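Local coordinates for conserved lipoprotein, putative (Clostridium novyi, PDB 4L1N) that is of unknown function, a putative lipoprotein probably held at the cell surface by its lipid anchor, whose domain belongs to a family related to beta-propellers, at residues M51-L57 with K106-D112; K76-E82 with K95-L101; D179-I185 with E198-T204. All blocks are in the same frame, centred on the assembly; numbering follows the deposited sequence.

Contact 1: M51-L57 with K106-D112; sequences MFLKKEL and KWELDLD
Lys54 lays its aliphatic chain over one face of the Trp107 indole. Its CE stands 3.5 Å from the centroid of the five-membered ring, 11° off the ring normal, a CH-pi contact displaced toward the rim of the indole. Beyond it, Lys54 NZ lies 4.6 Å from the same centroid and still above the face, which meets the geometry of a cation-pi interaction. The chain gets there because CG is anti to the backbone N (chi1 -176°) and every later torsion is extended. The ammonium group is also salt-bridged to Glu154, and the indole NE1 donates to the carbonyl of Ile153, so both partners are fixed from outside the pair.

At the other end of the same face, Leu111 CD1 sits over the Phe52 ring, 3.8 Å from its centroid, while Leu109 CB packs against Phe52 CD2 at 3.8 Å. Across the sheet, on the face of Lys55, Glu108 and Asp110, the lysine methylenes reach the carboxylates: Lys55 CD is 3.3 Å from Asp110 OD2. Lys55 NZ stays 4.7 Å from that oxygen; the two charged groups are not in contact, so any ion pairing is at most long-range.

The backbones place these side chains. The strands run antiparallel at 150°, and paired backbone hydrogen bonds join Leu53 with Asp110 and Lys55 with Glu108; Leu53 N to Asp110 O measures 2.7 Å. One hydrogen bond at each end, Asp112 N to Met51 O and Leu57 N to Lys106 O, extends the ladder.

Strand 95-100 flanks 105-111 on its far edge, through backbone bonds of Trp107 with Ile98 and Leu109 with Ile96. Strand 49-56 is followed in the sheet by 157-160, while Ile135 of strand 130-137 and Val151 of strand 147-152 pack against Phe52.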
loop_
_atom_site.group_PDB
_atom_site.type_symbol
_atom_site.label_atom_id
_atom_site.label_comp_id
_atom_site.label_asym_id
_atom_site.label_seq_id
_atom_site.Cartn_x
_atom_site.Cartn_y
_atom_site.Cartn_z
HETATM N N MSE A 51 2.794 -8.611 8.625
HETATM C CA MSE A 51 2.537 -7.193 8.873
HETATM C C MSE A 51 1.074 -6.876 8.954
HETATM O O MSE A 51 0.692 -5.902 9.616
HETATM C CB MSE A 51 3.125 -6.352 7.761
HETATM C CG MSE A 51 4.570 -5.990 7.965
HETATM SE SE MSE A 51 4.966 -4.576 6.722
HETATM C CE MSE A 51 4.571 -3.037 7.859
ATOM N N PHE A 52 0.262 -7.660 8.224
ATOM C CA PHE A 52 -1.173 -7.478 8.085
ATOM C C PHE A 52 -1.966 -8.643 8.645
ATOM O O PHE A 52 -1.530 -9.794 8.601
ATOM C CB PHE A 52 -1.524 -7.278 6.604
ATOM C CG PHE A 52 -1.042 -5.966 6.032
ATOM C CD1 PHE A 52 0.236 -5.848 5.501
ATOM C CD2 PHE A 52 -1.867 -4.847 6.026
ATOM C CE1 PHE A 52 0.676 -4.640 4.973
ATOM C CE2 PHE A 52 -1.423 -3.637 5.500
ATOM C CZ PHE A 52 -0.168 -3.550 4.955
ATOM N N LEU A 53 -3.144 -8.321 9.176
ATOM C CA LEU A 53 -4.088 -9.258 9.762
ATOM C C LEU A 53 -5.270 -9.401 8.817
ATOM O O LEU A 53 -5.817 -8.385 8.373
ATOM C CB LEU A 53 -4.544 -8.763 11.145
ATOM C CG LEU A 53 -3.474 -8.442 12.190
ATOM C CD1 LEU A 53 -4.090 -7.727 13.382
ATOM C CD2 LEU A 53 -2.750 -9.693 12.652
ATOM N N LYS A 54 -5.634 -10.643 8.453
ATOM C CA LYS A 54 -6.773 -10.846 7.567
ATOM C C LYS A 54 -8.045 -10.872 8.430
ATOM O O LYS A 54 -8.149 -11.695 9.346
ATOM C CB LYS A 54 -6.606 -12.130 6.730
ATOM C CG LYS A 54 -7.727 -12.316 5.730
ATOM C CD LYS A 54 -7.775 -13.685 5.104
ATOM C CE LYS A 54 -8.997 -13.774 4.218
ATOM N NZ LYS A 54 -9.334 -15.172 3.818
ATOM N N LYS A 55 -8.990 -9.953 8.170
ATOM C CA LYS A 55 -10.253 -9.898 8.905
ATOM C C LYS A 55 -11.400 -10.048 7.921
ATOM O O LYS A 55 -11.617 -9.165 7.098
ATOM C CB LYS A 55 -10.376 -8.598 9.715
ATOM C CG LYS A 55 -9.344 -8.446 10.817
ATOM C CD LYS A 55 -9.392 -7.062 11.432
ATOM C CE LYS A 55 -8.359 -6.862 12.512
ATOM N NZ LYS A 55 -8.651 -7.670 13.718
ATOM N N GLU A 56 -12.117 -11.181 7.979
ATOM C CA GLU A 56 -13.234 -11.454 7.073
ATOM C C GLU A 56 -14.354 -10.444 7.295
ATOM O O GLU A 56 -14.501 -9.923 8.403
ATOM C CB GLU A 56 -13.730 -12.883 7.240
ATOM C CG GLU A 56 -12.844 -13.885 6.532
ATOM C CD GLU A 56 -13.057 -15.344 6.875
ATOM O OE1 GLU A 56 -14.064 -15.671 7.547
ATOM O OE2 GLU A 56 -12.203 -16.167 6.474
ATOM N N LEU A 57 -15.091 -10.112 6.233
ATOM C CA LEU A 57 -16.162 -9.126 6.318
ATOM C C LEU A 57 -17.480 -9.696 5.856
ATOM O O LEU A 57 -17.503 -10.564 4.979
ATOM C CB LEU A 57 -15.821 -7.893 5.466
ATOM C CG LEU A 57 -14.678 -7.018 5.926
ATOM C CD1 LEU A 57 -14.170 -6.201 4.788
ATOM C CD2 LEU A 57 -15.105 -6.108 7.032
ATOM N N LYS A 106 -15.440 -11.069 0.725
ATOM C CA LYS A 106 -14.869 -9.783 1.122
ATOM C C LYS A 106 -14.080 -9.939 2.408
ATOM O O LYS A 106 -14.545 -10.574 3.344
ATOM C CB LYS A 106 -15.973 -8.719 1.331
ATOM C CG LYS A 106 -16.838 -8.398 0.117
ATOM C CD LYS A 106 -18.191 -7.826 0.526
ATOM C CE LYS A 106 -19.144 -7.779 -0.641
ATOM N NZ LYS A 106 -20.185 -6.736 -0.459
ATOM N N TRP A 107 -12.905 -9.338 2.468
ATOM C CA TRP A 107 -12.073 -9.305 3.667
ATOM C C TRP A 107 -11.232 -8.018 3.668
ATOM O O TRP A 107 -11.287 -7.252 2.707
ATOM C CB TRP A 107 -11.209 -10.567 3.820
ATOM C CG TRP A 107 -10.085 -10.722 2.837
ATOM C CD1 TRP A 107 -8.787 -10.339 3.015
ATOM C CD2 TRP A 107 -10.118 -11.481 1.623
ATOM N NE1 TRP A 107 -8.019 -10.764 1.957
ATOM C CE2 TRP A 107 -8.813 -11.465 1.083
ATOM C CE3 TRP A 107 -11.133 -12.163 0.924
ATOM C CZ2 TRP A 107 -8.498 -12.089 -0.127
ATOM C CZ3 TRP A 107 -10.822 -12.767 -0.281
ATOM C CH2 TRP A 107 -9.525 -12.700 -0.811
ATOM N N GLU A 108 -10.539 -7.751 4.786
ATOM C CA GLU A 108 -9.692 -6.592 4.951
ATOM C C GLU A 108 -8.340 -7.011 5.521
ATOM O O GLU A 108 -8.242 -7.989 6.267
ATOM C CB GLU A 108 -10.369 -5.486 5.806
ATOM C CG GLU A 108 -10.442 -5.728 7.304
ATOM C CD GLU A 108 -11.151 -4.681 8.148
ATOM O OE1 GLU A 108 -12.344 -4.390 7.897
ATOM O OE2 GLU A 108 -10.547 -4.252 9.155
ATOM N N LEU A 109 -7.290 -6.288 5.111
ATOM C CA LEU A 109 -5.934 -6.459 5.604
ATOM C C LEU A 109 -5.621 -5.275 6.485
ATOM O O LEU A 109 -5.632 -4.128 6.023
ATOM C CB LEU A 109 -4.913 -6.578 4.473
ATOM C CG LEU A 109 -4.920 -7.804 3.583
ATOM C CD1 LEU A 109 -3.806 -7.677 2.543
ATOM C CD2 LEU A 109 -4.741 -9.097 4.370
ATOM N N ASP A 110 -5.397 -5.544 7.762
ATOM C CA ASP A 110 -5.127 -4.497 8.732
ATOM C C ASP A 110 -3.728 -4.543 9.222
ATOM O O ASP A 110 -3.223 -5.602 9.570
ATOM C CB ASP A 110 -6.064 -4.611 9.930
ATOM C CG ASP A 110 -7.447 -4.070 9.693
ATOM O OD1 ASP A 110 -7.731 -3.633 8.550
ATOM O OD2 ASP A 110 -8.247 -4.066 10.652
ATOM N N LEU A 111 -3.127 -3.376 9.341
ATOM C CA LEU A 111 -1.789 -3.243 9.855
ATOM C C LEU A 111 -1.760 -3.601 11.332
ATOM O O LEU A 111 -2.471 -2.987 12.130
ATOM C CB LEU A 111 -1.363 -1.799 9.625
ATOM C CG LEU A 111 0.097 -1.512 9.343
ATOM C CD1 LEU A 111 0.658 -2.402 8.251
ATOM C CD2 LEU A 111 0.255 -0.076 8.991
ATOM N N ASP A 112 -1.021 -4.673 11.672
ATOM C CA ASP A 112 -0.788 -5.157 13.041
ATOM C C ASP A 112 0.181 -4.172 13.676
ATOM O O ASP A 112 1.344 -4.108 13.264
ATOM C CB ASP A 112 -0.212 -6.588 13.005
ATOM C CG ASP A 112 -0.048 -7.335 14.321
ATOM O OD1 ASP A 112 -0.303 -6.732 15.390
ATOM O OD2 ASP A 112 0.329 -8.529 14.280
#

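Contact 2: K76-E82 with K95-L101; sequences KFSACIE and KIYIKNL
The Tyr97 ring carries Glu82 CB over the centre of one face, 3.9 Å from the centroid and 13° off the normal, a CH-pi contact within a beta hairpin of strands 77-82 and 95-100 with a long connection. Glu82 CG then runs alongside the ring, reaching within 3.9 Å of Tyr97 CZ. It does so by standing anti to the backbone N (chi1 165°), before the chain bends at chi2 and carries the carboxylate to the backbone N-H groups of Phe65 and Thr64, which grip it with two hydrogen bonds.

At the opposite end of the pair, the Phe77 ring receives Lys99 O at its edge, in plane, while Lys76 CG lies above one face near the rim. The Asn100 amide approaches the ring obliquely, with planes 70° apart and ND2 3.4 Å from Phe77 CE1; its OD1 is hydrogen-bonded to Glu103 N.

Three reciprocal pairs of backbone hydrogen bonds, Ser78 with Lys99, Cys80 with Tyr97 and Glu82 with Lys95, set this register. On the face of Phe77, Ala79, Ile81, Ile96 and Ile98, strands 118-125 and 130-137 cover the pair: Trp125 meets Phe77 and Ala79, and Leu131 meets Ala79 and Ile96. On the other face, Cys80 SG rests 3.8 Å from Tyr97 CB.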
loop_
_atom_site.group_PDB
_atom_site.type_symbol
_atom_site.label_atom_id
_atom_site.label_comp_id
_atom_site.label_asym_id
_atom_site.label_seq_id
_atom_site.Cartn_x
_atom_site.Cartn_y
_atom_site.Cartn_z
ATOM N N LYS A 76 -9.929 -11.590 -11.092
ATOM C CA LYS A 76 -10.445 -12.503 -10.059
ATOM C C LYS A 76 -10.635 -11.741 -8.749
ATOM O O LYS A 76 -11.558 -12.030 -7.990
ATOM C CB LYS A 76 -9.486 -13.694 -9.856
ATOM C CG LYS A 76 -10.012 -14.826 -8.972
ATOM C CD LYS A 76 -8.896 -15.809 -8.597
ATOM C CE LYS A 76 -9.402 -17.070 -7.930
ATOM N NZ LYS A 76 -9.302 -18.260 -8.824
ATOM N N PHE A 77 -9.765 -10.766 -8.496
ATOM C CA PHE A 77 -9.773 -9.964 -7.286
ATOM C C PHE A 77 -9.845 -8.468 -7.573
ATOM O O PHE A 77 -9.627 -8.028 -8.703
ATOM C CB PHE A 77 -8.509 -10.255 -6.455
ATOM C CG PHE A 77 -8.377 -11.668 -5.949
ATOM C CD1 PHE A 77 -9.226 -12.153 -4.958
ATOM C CD2 PHE A 77 -7.378 -12.505 -6.430
ATOM C CE1 PHE A 77 -9.105 -13.464 -4.489
ATOM C CE2 PHE A 77 -7.259 -13.818 -5.964
ATOM C CZ PHE A 77 -8.123 -14.287 -4.995
ATOM N N SER A 78 -10.137 -7.696 -6.522
ATOM C CA SER A 78 -10.188 -6.245 -6.515
ATOM C C SER A 78 -9.788 -5.746 -5.132
ATOM O O SER A 78 -10.066 -6.414 -4.132
ATOM C CB SER A 78 -11.566 -5.738 -6.910
ATOM O OG SER A 78 -11.452 -4.403 -7.367
ATOM N N ALA A 79 -9.096 -4.601 -5.078
ATOM C CA ALA A 79 -8.608 -4.007 -3.840
ATOM C C ALA A 79 -8.737 -2.478 -3.852
ATOM O O ALA A 79 -8.820 -1.880 -4.924
ATOM C CB ALA A 79 -7.159 -4.403 -3.614
ATOM N N CYS A 80 -8.755 -1.857 -2.644
ATOM C CA CYS A 80 -8.816 -0.412 -2.389
ATOM C C CYS A 80 -8.368 -0.126 -0.947
ATOM O O CYS A 80 -8.190 -1.072 -0.172
ATOM C CB CYS A 80 -10.217 0.141 -2.659
ATOM S SG CYS A 80 -11.460 -0.305 -1.409
ATOM N N ILE A 81 -8.200 1.173 -0.589
ATOM C CA ILE A 81 -7.842 1.603 0.767
ATOM C C ILE A 81 -9.037 2.352 1.337
ATOM O O ILE A 81 -9.333 3.450 0.859
ATOM C CB ILE A 81 -6.541 2.463 0.839
ATOM C CG1 ILE A 81 -5.318 1.732 0.276
ATOM C CG2 ILE A 81 -6.278 2.961 2.277
ATOM C CD1 ILE A 81 -4.347 2.627 -0.326
ATOM N N GLU A 82 -9.705 1.768 2.364
ATOM C CA GLU A 82 -10.849 2.350 3.055
ATOM C C GLU A 82 -10.394 3.183 4.257
ATOM O O GLU A 82 -9.498 2.760 4.986
ATOM C CB GLU A 82 -11.833 1.232 3.483
ATOM C CG GLU A 82 -12.904 1.586 4.521
ATOM C CD GLU A 82 -14.001 2.583 4.176
ATOM O OE1 GLU A 82 -13.934 3.200 3.090
ATOM O OE2 GLU A 82 -14.926 2.760 5.005
ATOM N N LYS A 95 -7.382 0.910 5.839
ATOM C CA LYS A 95 -7.425 -0.552 5.785
ATOM C C LYS A 95 -7.429 -1.007 4.316
ATOM O O LYS A 95 -8.140 -0.401 3.515
ATOM C CB LYS A 95 -8.681 -1.087 6.494
ATOM C CG LYS A 95 -8.973 -0.575 7.904
ATOM C CD LYS A 95 -10.490 -0.446 8.103
ATOM C CE LYS A 95 -10.998 -0.935 9.446
ATOM N NZ LYS A 95 -12.465 -1.261 9.418
ATOM N N ILE A 96 -6.661 -2.054 3.948
ATOM C CA ILE A 96 -6.699 -2.581 2.576
ATOM C C ILE A 96 -7.902 -3.533 2.475
ATOM O O ILE A 96 -7.933 -4.571 3.145
ATOM C CB ILE A 96 -5.383 -3.273 2.105
ATOM C CG1 ILE A 96 -4.152 -2.360 2.244
ATOM C CG2 ILE A 96 -5.528 -3.773 0.660
ATOM C CD1 ILE A 96 -2.846 -3.125 2.258
ATOM N N TYR A 97 -8.892 -3.166 1.655
ATOM C CA TYR A 97 -10.116 -3.944 1.423
ATOM C C TYR A 97 -9.925 -4.807 0.180
ATOM O O TYR A 97 -9.537 -4.271 -0.850
ATOM C CB TYR A 97 -11.306 -2.981 1.249
ATOM C CG TYR A 97 -12.132 -2.737 2.495
ATOM C CD1 TYR A 97 -11.526 -2.577 3.741
ATOM C CD2 TYR A 97 -13.519 -2.635 2.427
ATOM C CE1 TYR A 97 -12.282 -2.333 4.887
ATOM C CE2 TYR A 97 -14.283 -2.392 3.566
ATOM C CZ TYR A 97 -13.661 -2.233 4.796
ATOM O OH TYR A 97 -14.423 -2.027 5.929
ATOM N N ILE A 98 -10.106 -6.138 0.288
ATOM C CA ILE A 98 -9.967 -7.077 -0.842
ATOM C C ILE A 98 -11.315 -7.789 -1.089
ATOM O O ILE A 98 -12.099 -8.037 -0.162
ATOM C CB ILE A 98 -8.775 -8.078 -0.702
ATOM C CG1 ILE A 98 -7.454 -7.315 -0.593
ATOM C CG2 ILE A 98 -8.681 -9.056 -1.902
ATOM C CD1 ILE A 98 -6.685 -7.776 0.432
ATOM N N LYS A 99 -11.578 -8.074 -2.368
ATOM C CA LYS A 99 -12.805 -8.687 -2.851
ATOM C C LYS A 99 -12.498 -9.824 -3.817
ATOM O O LYS A 99 -11.784 -9.605 -4.798
ATOM C CB LYS A 99 -13.606 -7.591 -3.584
ATOM C CG LYS A 99 -15.102 -7.524 -3.291
ATOM C CD LYS A 99 -15.712 -6.146 -3.681
ATOM C CE LYS A 99 -15.542 -5.732 -5.138
ATOM N NZ LYS A 99 -16.140 -4.397 -5.419
ATOM N N ASN A 100 -13.012 -11.036 -3.545
ATOM C CA ASN A 100 -12.905 -12.160 -4.480
ATOM C C ASN A 100 -14.118 -12.028 -5.371
ATOM O O ASN A 100 -15.226 -12.342 -4.941
ATOM C CB ASN A 100 -12.841 -13.518 -3.771
ATOM C CG ASN A 100 -12.579 -14.688 -4.695
ATOM O OD1 ASN A 100 -13.133 -14.809 -5.801
ATOM N ND2 ASN A 100 -11.750 -15.608 -4.233
ATOM N N LEU A 101 -13.922 -11.461 -6.568
ATOM C CA LEU A 101 -14.984 -11.146 -7.522
ATOM C C LEU A 101 -15.750 -12.382 -7.977
ATOM O O LEU A 101 -16.953 -12.277 -8.221
ATOM C CB LEU A 101 -14.422 -10.385 -8.727
ATOM C CG LEU A 101 -13.881 -8.989 -8.435
ATOM C CD1 LEU A 101 -13.076 -8.487 -9.574
ATOM C CD2 LEU A 101 -14.985 -8.010 -8.128
#

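Contact 3: D179-I185 with E198-T204; sequences DKIDVQI and EETKTIT
Ile203 overlaps Ile181 from across the hairpin, its CG1 3.7 Å from Ile181 CB. With chi1 at 56°, CG1 lies between the backbone N and the carbonyl carbon, which swings the branch over the opposite strand and takes CD1 on to within 4.0 Å of Val183 CG2. Farther along this face, Ile185 CD1 touches Lys201 CG at 3.4 Å.

The reverse face is polar. Thr202 OG1 donates to Asp182 OD1 at 2.6 Å, arriving from above the carboxylate, 38° out of its plane. Next to it, Thr200 OG1 probably donates to Gln184 OE1, but the modelled separation is implausibly short and its geometry is doubtful. Reciprocal backbone hydrogen bonds tie Ile181 to Ile203, Val183 to Lys201 and Ile185 to Glu199, and the strands run antiparallel at 154°.

Together these strands form the beta hairpin 180-188/196-204. Strand 169-177 completes the three-stranded sheet on the far side of 180-188, hydrogen-bonding to Asp182 and Gln184 through Val175, Val172 and Tyr173. Strand 196-204 is therefore an outer strand of that sheet within this chain, while Tyr162 and Phe126, from loops, meet the isoleucine-bearing face.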
loop_
_atom_site.group_PDB
_atom_site.type_symbol
_atom_site.label_atom_id
_atom_site.label_comp_id
_atom_site.label_asym_id
_atom_site.label_seq_id
_atom_site.Cartn_x
_atom_site.Cartn_y
_atom_site.Cartn_z
ATOM N N ASP A 179 8.791 -7.884 -15.204
ATOM C CA ASP A 179 9.822 -8.074 -14.190
ATOM C C ASP A 179 10.338 -6.736 -13.641
ATOM O O ASP A 179 11.189 -6.753 -12.761
ATOM C CB ASP A 179 10.993 -8.902 -14.777
ATOM C CG ASP A 179 11.673 -8.323 -16.025
ATOM O OD1 ASP A 179 10.947 -7.958 -16.995
ATOM O OD2 ASP A 179 12.932 -8.302 -16.064
ATOM N N LYS A 180 9.845 -5.586 -14.151
ATOM C CA LYS A 180 10.332 -4.253 -13.743
ATOM C C LYS A 180 9.306 -3.421 -12.992
ATOM O O LYS A 180 8.138 -3.377 -13.385
ATOM C CB LYS A 180 10.772 -3.423 -14.974
ATOM C CG LYS A 180 11.731 -4.099 -15.938
ATOM C CD LYS A 180 13.192 -3.789 -15.640
ATOM C CE LYS A 180 14.111 -4.752 -16.358
ATOM N NZ LYS A 180 14.261 -4.412 -17.805
ATOM N N ILE A 181 9.765 -2.667 -11.981
ATOM C CA ILE A 181 8.920 -1.742 -11.222
ATOM C C ILE A 181 9.564 -0.366 -11.269
ATOM O O ILE A 181 10.735 -0.249 -10.944
ATOM C CB ILE A 181 8.648 -2.201 -9.748
ATOM C CG1 ILE A 181 8.150 -3.668 -9.660
ATOM C CG2 ILE A 181 7.699 -1.252 -9.036
ATOM C CD1 ILE A 181 8.157 -4.266 -8.294
ATOM N N ASP A 182 8.809 0.662 -11.690
ATOM C CA ASP A 182 9.200 2.070 -11.663
ATOM C C ASP A 182 8.768 2.621 -10.296
ATOM O O ASP A 182 7.571 2.662 -10.004
ATOM C CB ASP A 182 8.509 2.838 -12.807
ATOM C CG ASP A 182 9.163 2.831 -14.165
ATOM O OD1 ASP A 182 10.173 2.127 -14.337
ATOM O OD2 ASP A 182 8.669 3.541 -15.058
ATOM N N VAL A 183 9.721 2.982 -9.437
ATOM C CA VAL A 183 9.442 3.432 -8.071
ATOM C C VAL A 183 9.606 4.960 -7.979
ATOM O O VAL A 183 10.703 5.462 -8.281
ATOM C CB VAL A 183 10.380 2.680 -7.080
ATOM C CG1 VAL A 183 10.192 3.138 -5.650
ATOM C CG2 VAL A 183 10.208 1.167 -7.174
ATOM N N GLN A 184 8.522 5.705 -7.568
ATOM C CA GLN A 184 8.678 7.144 -7.393
ATOM C C GLN A 184 9.057 7.441 -5.997
ATOM O O GLN A 184 8.379 7.018 -5.054
ATOM C CB GLN A 184 7.459 7.974 -7.769
ATOM C CG GLN A 184 7.304 8.121 -9.245
ATOM C CD GLN A 184 8.114 9.213 -9.830
ATOM O OE1 GLN A 184 8.831 8.994 -10.779
ATOM N NE2 GLN A 184 7.975 10.411 -9.328
ATOM N N ILE A 185 10.134 8.206 -5.858
ATOM C CA ILE A 185 10.634 8.602 -4.553
ATOM C C ILE A 185 10.527 10.115 -4.454
ATOM O O ILE A 185 10.851 10.797 -5.407
ATOM C CB ILE A 185 12.097 8.075 -4.373
ATOM C CG1 ILE A 185 12.149 6.575 -4.604
ATOM C CG2 ILE A 185 12.693 8.438 -3.005
ATOM C CD1 ILE A 185 13.284 6.129 -5.255
ATOM N N GLU A 198 11.610 14.857 -7.012
ATOM C CA GLU A 198 11.152 13.489 -7.242
ATOM C C GLU A 198 12.183 12.704 -8.070
ATOM O O GLU A 198 12.954 13.292 -8.827
ATOM C CB GLU A 198 9.794 13.502 -7.941
ATOM C CG GLU A 198 8.682 13.927 -7.004
ATOM C CD GLU A 198 7.250 13.633 -7.417
ATOM O OE1 GLU A 198 7.036 12.833 -8.357
ATOM O OE2 GLU A 198 6.335 14.202 -6.781
ATOM N N GLU A 199 12.207 11.381 -7.899
ATOM C CA GLU A 199 13.067 10.439 -8.633
ATOM C C GLU A 199 12.240 9.285 -9.173
ATOM O O GLU A 199 11.227 8.957 -8.583
ATOM C CB GLU A 199 14.185 9.875 -7.723
ATOM C CG GLU A 199 15.188 10.925 -7.287
ATOM C CD GLU A 199 16.337 10.481 -6.401
ATOM O OE1 GLU A 199 16.248 9.386 -5.793
ATOM O OE2 GLU A 199 17.300 11.272 -6.258
ATOM N N THR A 200 12.676 8.662 -10.267
ATOM C CA THR A 200 12.103 7.417 -10.799
ATOM C C THR A 200 13.204 6.373 -10.804
ATOM O O THR A 200 14.234 6.595 -11.432
ATOM C CB THR A 200 11.489 7.553 -12.190
ATOM O OG1 THR A 200 10.706 8.744 -12.290
ATOM C CG2 THR A 200 10.665 6.373 -12.545
ATOM N N LYS A 201 13.010 5.255 -10.108
ATOM C CA LYS A 201 13.998 4.182 -10.049
ATOM C C LYS A 201 13.355 2.940 -10.536
ATOM O O LYS A 201 12.314 2.551 -10.013
ATOM C CB LYS A 201 14.564 3.966 -8.622
ATOM C CG LYS A 201 15.149 5.203 -7.911
ATOM C CD LYS A 201 16.320 5.823 -8.629
ATOM C CE LYS A 201 17.527 5.971 -7.750
ATOM N NZ LYS A 201 18.186 7.283 -7.998
ATOM N N THR A 202 13.951 2.310 -11.535
ATOM C CA THR A 202 13.451 1.066 -12.082
ATOM C C THR A 202 14.212 -0.031 -11.376
ATOM O O THR A 202 15.441 -0.026 -11.391
ATOM C CB THR A 202 13.572 1.095 -13.615
ATOM O OG1 THR A 202 12.736 2.155 -14.067
ATOM C CG2 THR A 202 13.108 -0.181 -14.285
ATOM N N ILE A 203 13.487 -0.930 -10.710
ATOM C CA ILE A 203 14.037 -2.097 -10.013
ATOM C C ILE A 203 13.659 -3.374 -10.792
ATOM O O ILE A 203 12.618 -3.408 -11.443
ATOM C CB ILE A 203 13.621 -2.180 -8.503
ATOM C CG1 ILE A 203 12.092 -2.176 -8.304
ATOM C CG2 ILE A 203 14.304 -1.082 -7.673
ATOM C CD1 ILE A 203 11.618 -2.546 -6.934
ATOM N N THR A 204 14.514 -4.402 -10.760
ATOM C CA THR A 204 14.216 -5.692 -11.394
ATOM C C THR A 204 13.760 -6.649 -10.253
ATOM O O THR A 204 14.261 -6.570 -9.126
ATOM C CB THR A 204 15.401 -6.197 -12.237
ATOM O OG1 THR A 204 15.780 -5.188 -13.160
ATOM C CG2 THR A 204 15.051 -7.368 -13.061
#

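Contacts 1 and 2 belong to the same antiparallel sheet, with centres 10 Å apart. Strands 95-100 and 105-111 are neighbours within it, so the order 77-82, 95-100, 105-111, 49-56 carries contact 2 directly into contact 1. Contact 1 brings the early strand 49-56 back beside 105-111, and both strands of contact 2 come between them in sequence. Contact 3 follows later in the chain, in a separate three-stranded sheet, its centre 27 Å from contact 1 and 24 Å from contact 2, across the centre of the chain. All six segments belong to the DUF4652 domain, a family grouped with the beta-propellers, and both sheets here are antiparallel.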